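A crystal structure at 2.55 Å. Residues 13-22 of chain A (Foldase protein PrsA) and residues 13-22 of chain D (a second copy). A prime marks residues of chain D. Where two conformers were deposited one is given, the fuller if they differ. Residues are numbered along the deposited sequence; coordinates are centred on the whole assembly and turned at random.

Chain A, residues 13-22: TEHQFYEQVK
Chain D 13-22: TEHQFYEQVK

How are the two backbones arranged? Each copy is helical from Glu14 onward, and the helices cross at 75° between their N-to-C directions, with axes 10.7 Å apart at closest approach. The register is symmetric: Tyr18 CA lies 6.9 Å from Tyr18′ CA, and Val21 CA 8.6 Å from Val21′ CA.

What starts the helix of chain D? Thr13′ (phi/psi -96/168, chi1 p) is the N-cap: Gln16′ N donates to Thr13′ OG1 at 3.2 Å, while Thr13′ N donates to Gln16′ OE1 at 2.8 Å. Gln16′ (chi1 m, chi2 t) has its CA-to-CB bond directed away from chain A. Phi/psi stays near -60/-45 from Glu14′ through Tyr18′, with Tyr18′ N to Glu14′ O at 2.8 Å.

How do Glu14′ and His15′ meet chain A? Extended Glu14′ (chi1 and chi2 t, chi3 -50°) lays its CG over the face of the Tyr18 ring, 3.9 Å from the centroid, a CH-pi contact. His15′ (chi1 t, chi2 80°) donates from ND1 to Glu14 OE2 at 3.0 Å, with a weak second bond from His15′ ND1 to Glu14 OE1 at 3.2 Å; OE2 sits at the ring edge, where the N-H can reach it.

What fills the space between the helices farther along? Phe17′ (chi1 t, chi2 60°) brings CD2 to 3.8 Å from Tyr18 CD1 and CE2 to 4.3 Å from Val21 CG1. Tyr18′ (chi1 164°, chi2 71°) receives Glu14 CG over one face, 3.9 Å from its centroid, and Phe17 CE2 at its edge, 3.9 Å from Tyr18′ CD1.

How does the stretch close? Glu19′ (-62/-30, chi1 and chi2 m) directs CA-to-CB away from chain A; its OE1 salt-bridges Lys22′ NZ at 2.8 Å. Gln20′ is at -79/-52. Val21′ (-69/-25, chi1 p) completes the apolar patch, its CG1 4.4 Å from Val21 CG1. Lys22′ (-58/-26) has chi1 p, then t throughout.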

# COMPACT_ATOMS: atom_id res chain seq x y z
N THR A 13 12.60 30.91 -31.79
CA THR A 13 11.39 30.37 -32.39
C THR A 13 10.89 29.17 -31.59
O THR A 13 11.62 28.57 -30.80
CB THR A 13 11.61 29.94 -33.86
OG1 THR A 13 12.46 28.78 -33.91
CG2 THR A 13 12.24 31.07 -34.67
N GLU A 14 9.62 28.82 -31.82
CA GLU A 14 8.98 27.64 -31.23
C GLU A 14 9.68 26.33 -31.59
O GLU A 14 9.79 25.44 -30.74
CB GLU A 14 7.51 27.59 -31.68
CG GLU A 14 6.65 26.53 -31.00
CD GLU A 14 5.31 26.37 -31.67
OE1 GLU A 14 4.57 27.38 -31.81
OE2 GLU A 14 4.98 25.24 -32.08
N HIS A 15 10.15 26.21 -32.84
CA HIS A 15 10.89 25.03 -33.29
C HIS A 15 12.25 24.91 -32.61
O HIS A 15 12.65 23.81 -32.23
CB HIS A 15 11.07 25.06 -34.81
CG HIS A 15 11.81 23.88 -35.35
ND1 HIS A 15 13.18 23.88 -35.54
CD2 HIS A 15 11.38 22.65 -35.73
CE1 HIS A 15 13.55 22.70 -36.02
NE2 HIS A 15 12.48 21.94 -36.15
N GLN A 16 12.94 26.03 -32.46
CA GLN A 16 14.22 26.08 -31.72
C GLN A 16 14.07 25.72 -30.24
O GLN A 16 14.91 25.02 -29.68
CB GLN A 16 14.85 27.47 -31.83
CG GLN A 16 15.45 27.78 -33.19
CD GLN A 16 15.92 29.22 -33.30
OE1 GLN A 16 15.27 30.14 -32.80
NE2 GLN A 16 17.05 29.42 -33.97
N PHE A 17 13.00 26.22 -29.61
CA PHE A 17 12.66 25.85 -28.24
C PHE A 17 12.29 24.37 -28.13
O PHE A 17 12.74 23.69 -27.21
CB PHE A 17 11.52 26.70 -27.68
CG PHE A 17 10.94 26.17 -26.41
CD1 PHE A 17 11.71 26.14 -25.25
CD2 PHE A 17 9.64 25.68 -26.36
CE1 PHE A 17 11.19 25.64 -24.06
CE2 PHE A 17 9.11 25.18 -25.17
CZ PHE A 17 9.88 25.16 -24.02
N TYR A 18 11.47 23.88 -29.06
CA TYR A 18 11.17 22.45 -29.13
C TYR A 18 12.45 21.61 -29.23
O TYR A 18 12.64 20.66 -28.47
CB TYR A 18 10.24 22.09 -30.31
CG TYR A 18 10.28 20.61 -30.61
CD1 TYR A 18 9.78 19.68 -29.69
CD2 TYR A 18 10.90 20.12 -31.76
CE1 TYR A 18 9.85 18.31 -29.94
CE2 TYR A 18 10.98 18.76 -32.02
CZ TYR A 18 10.45 17.86 -31.10
OH TYR A 18 10.53 16.52 -31.35
N GLU A 19 13.33 21.98 -30.16
CA GLU A 19 14.58 21.22 -30.38
C GLU A 19 15.49 21.13 -29.15
O GLU A 19 16.30 20.21 -29.08
CB GLU A 19 15.35 21.77 -31.59
CG GLU A 19 14.77 21.36 -32.94
CD GLU A 19 14.82 19.86 -33.20
OE1 GLU A 19 15.66 19.16 -32.60
OE2 GLU A 19 14.00 19.38 -34.02
N GLN A 20 15.35 22.06 -28.20
CA GLN A 20 16.03 21.99 -26.90
C GLN A 20 15.20 21.32 -25.82
O GLN A 20 15.71 20.46 -25.10
CB GLN A 20 16.43 23.40 -26.43
CG GLN A 20 17.43 24.10 -27.34
CD GLN A 20 18.78 23.41 -27.38
OE1 GLN A 20 19.37 23.10 -26.34
NE2 GLN A 20 19.29 23.17 -28.59
N VAL A 21 13.92 21.70 -25.71
CA VAL A 21 13.03 21.17 -24.65
C VAL A 21 12.75 19.66 -24.75
O VAL A 21 12.46 19.02 -23.74
CB VAL A 21 11.68 21.94 -24.57
CG1 VAL A 21 10.66 21.42 -25.58
CG2 VAL A 21 11.10 21.88 -23.17
N LYS A 22 12.84 19.10 -25.96
CA LYS A 22 12.64 17.66 -26.19
C LYS A 22 13.61 16.74 -25.42
O LYS A 22 13.31 15.57 -25.23
CB LYS A 22 12.71 17.33 -27.69
CG LYS A 22 14.07 17.46 -28.34
CD LYS A 22 14.03 17.01 -29.79
CE LYS A 22 15.43 16.83 -30.36
NZ LYS A 22 15.38 16.32 -31.77
N THR D 13 1.39 16.18 -32.90
CA THR D 13 2.30 17.06 -33.63
C THR D 13 3.20 17.85 -32.68
O THR D 13 2.98 17.89 -31.47
CB THR D 13 1.53 18.05 -34.51
OG1 THR D 13 0.75 18.93 -33.69
CG2 THR D 13 0.61 17.31 -35.47
N GLU D 14 4.22 18.47 -33.26
CA GLU D 14 5.17 19.33 -32.54
C GLU D 14 4.47 20.50 -31.84
O GLU D 14 4.77 20.78 -30.67
CB GLU D 14 6.24 19.84 -33.51
CG GLU D 14 7.38 20.62 -32.87
CD GLU D 14 8.34 21.20 -33.90
OE1 GLU D 14 8.78 20.46 -34.80
OE2 GLU D 14 8.64 22.41 -33.81
N HIS D 15 3.56 21.18 -32.55
CA HIS D 15 2.81 22.31 -31.99
C HIS D 15 1.88 21.88 -30.85
O HIS D 15 1.79 22.57 -29.83
CB HIS D 15 2.00 23.01 -33.08
CG HIS D 15 1.37 24.29 -32.63
ND1 HIS D 15 2.07 25.47 -32.55
CD2 HIS D 15 0.10 24.57 -32.24
CE1 HIS D 15 1.26 26.43 -32.12
NE2 HIS D 15 0.06 25.91 -31.93
N GLN D 16 1.20 20.74 -31.03
CA GLN D 16 0.37 20.15 -29.97
C GLN D 16 1.19 19.83 -28.72
O GLN D 16 0.78 20.14 -27.60
CB GLN D 16 -0.33 18.87 -30.47
CG GLN D 16 -1.49 19.15 -31.40
CD GLN D 16 -2.03 17.90 -32.09
OE1 GLN D 16 -1.26 17.03 -32.51
NE2 GLN D 16 -3.35 17.80 -32.21
N PHE D 17 2.37 19.25 -28.94
CA PHE D 17 3.33 19.01 -27.86
C PHE D 17 3.78 20.32 -27.20
O PHE D 17 3.85 20.39 -25.97
CB PHE D 17 4.54 18.23 -28.38
CG PHE D 17 5.60 18.01 -27.35
CD1 PHE D 17 5.30 17.32 -26.18
CD2 PHE D 17 6.89 18.50 -27.53
CE1 PHE D 17 6.27 17.12 -25.21
CE2 PHE D 17 7.86 18.30 -26.57
CZ PHE D 17 7.55 17.61 -25.40
N TYR D 18 4.08 21.33 -28.01
CA TYR D 18 4.47 22.65 -27.48
C TYR D 18 3.38 23.28 -26.60
O TYR D 18 3.68 23.76 -25.49
CB TYR D 18 4.87 23.64 -28.60
CG TYR D 18 4.87 25.07 -28.10
CD1 TYR D 18 5.86 25.51 -27.22
CD2 TYR D 18 3.86 25.96 -28.45
CE1 TYR D 18 5.85 26.81 -26.73
CE2 TYR D 18 3.84 27.26 -27.96
CZ TYR D 18 4.84 27.67 -27.10
OH TYR D 18 4.81 28.96 -26.62
N GLU D 19 2.15 23.29 -27.10
CA GLU D 19 1.02 23.92 -26.39
C GLU D 19 0.74 23.27 -25.03
O GLU D 19 0.27 23.94 -24.11
CB GLU D 19 -0.25 23.93 -27.26
CG GLU D 19 -0.21 24.87 -28.46
CD GLU D 19 -0.09 26.34 -28.09
OE1 GLU D 19 -0.62 26.75 -27.04
OE2 GLU D 19 0.53 27.10 -28.87
N GLN D 20 1.03 21.97 -24.92
CA GLN D 20 1.00 21.25 -23.63
C GLN D 20 2.25 21.53 -22.78
O GLN D 20 2.13 21.91 -21.61
CB GLN D 20 0.86 19.74 -23.86
CG GLN D 20 -0.56 19.30 -24.22
CD GLN D 20 -1.45 19.15 -23.00
OE1 GLN D 20 -1.11 18.42 -22.06
NE2 GLN D 20 -2.59 19.82 -23.01
N VAL D 21 3.43 21.35 -23.37
CA VAL D 21 4.69 21.40 -22.61
C VAL D 21 5.06 22.80 -22.09
O VAL D 21 5.77 22.92 -21.10
CB VAL D 21 5.86 20.78 -23.42
CG1 VAL D 21 6.43 21.76 -24.44
CG2 VAL D 21 6.96 20.29 -22.50
N LYS D 22 4.57 23.84 -22.75
CA LYS D 22 4.87 25.23 -22.36
C LYS D 22 4.47 25.63 -20.93
O LYS D 22 5.06 26.55 -20.37
CB LYS D 22 4.25 26.22 -23.36
CG LYS D 22 2.73 26.28 -23.35
CD LYS D 22 2.23 27.22 -24.44
CE LYS D 22 0.78 27.61 -24.23
NZ LYS D 22 0.33 28.60 -25.24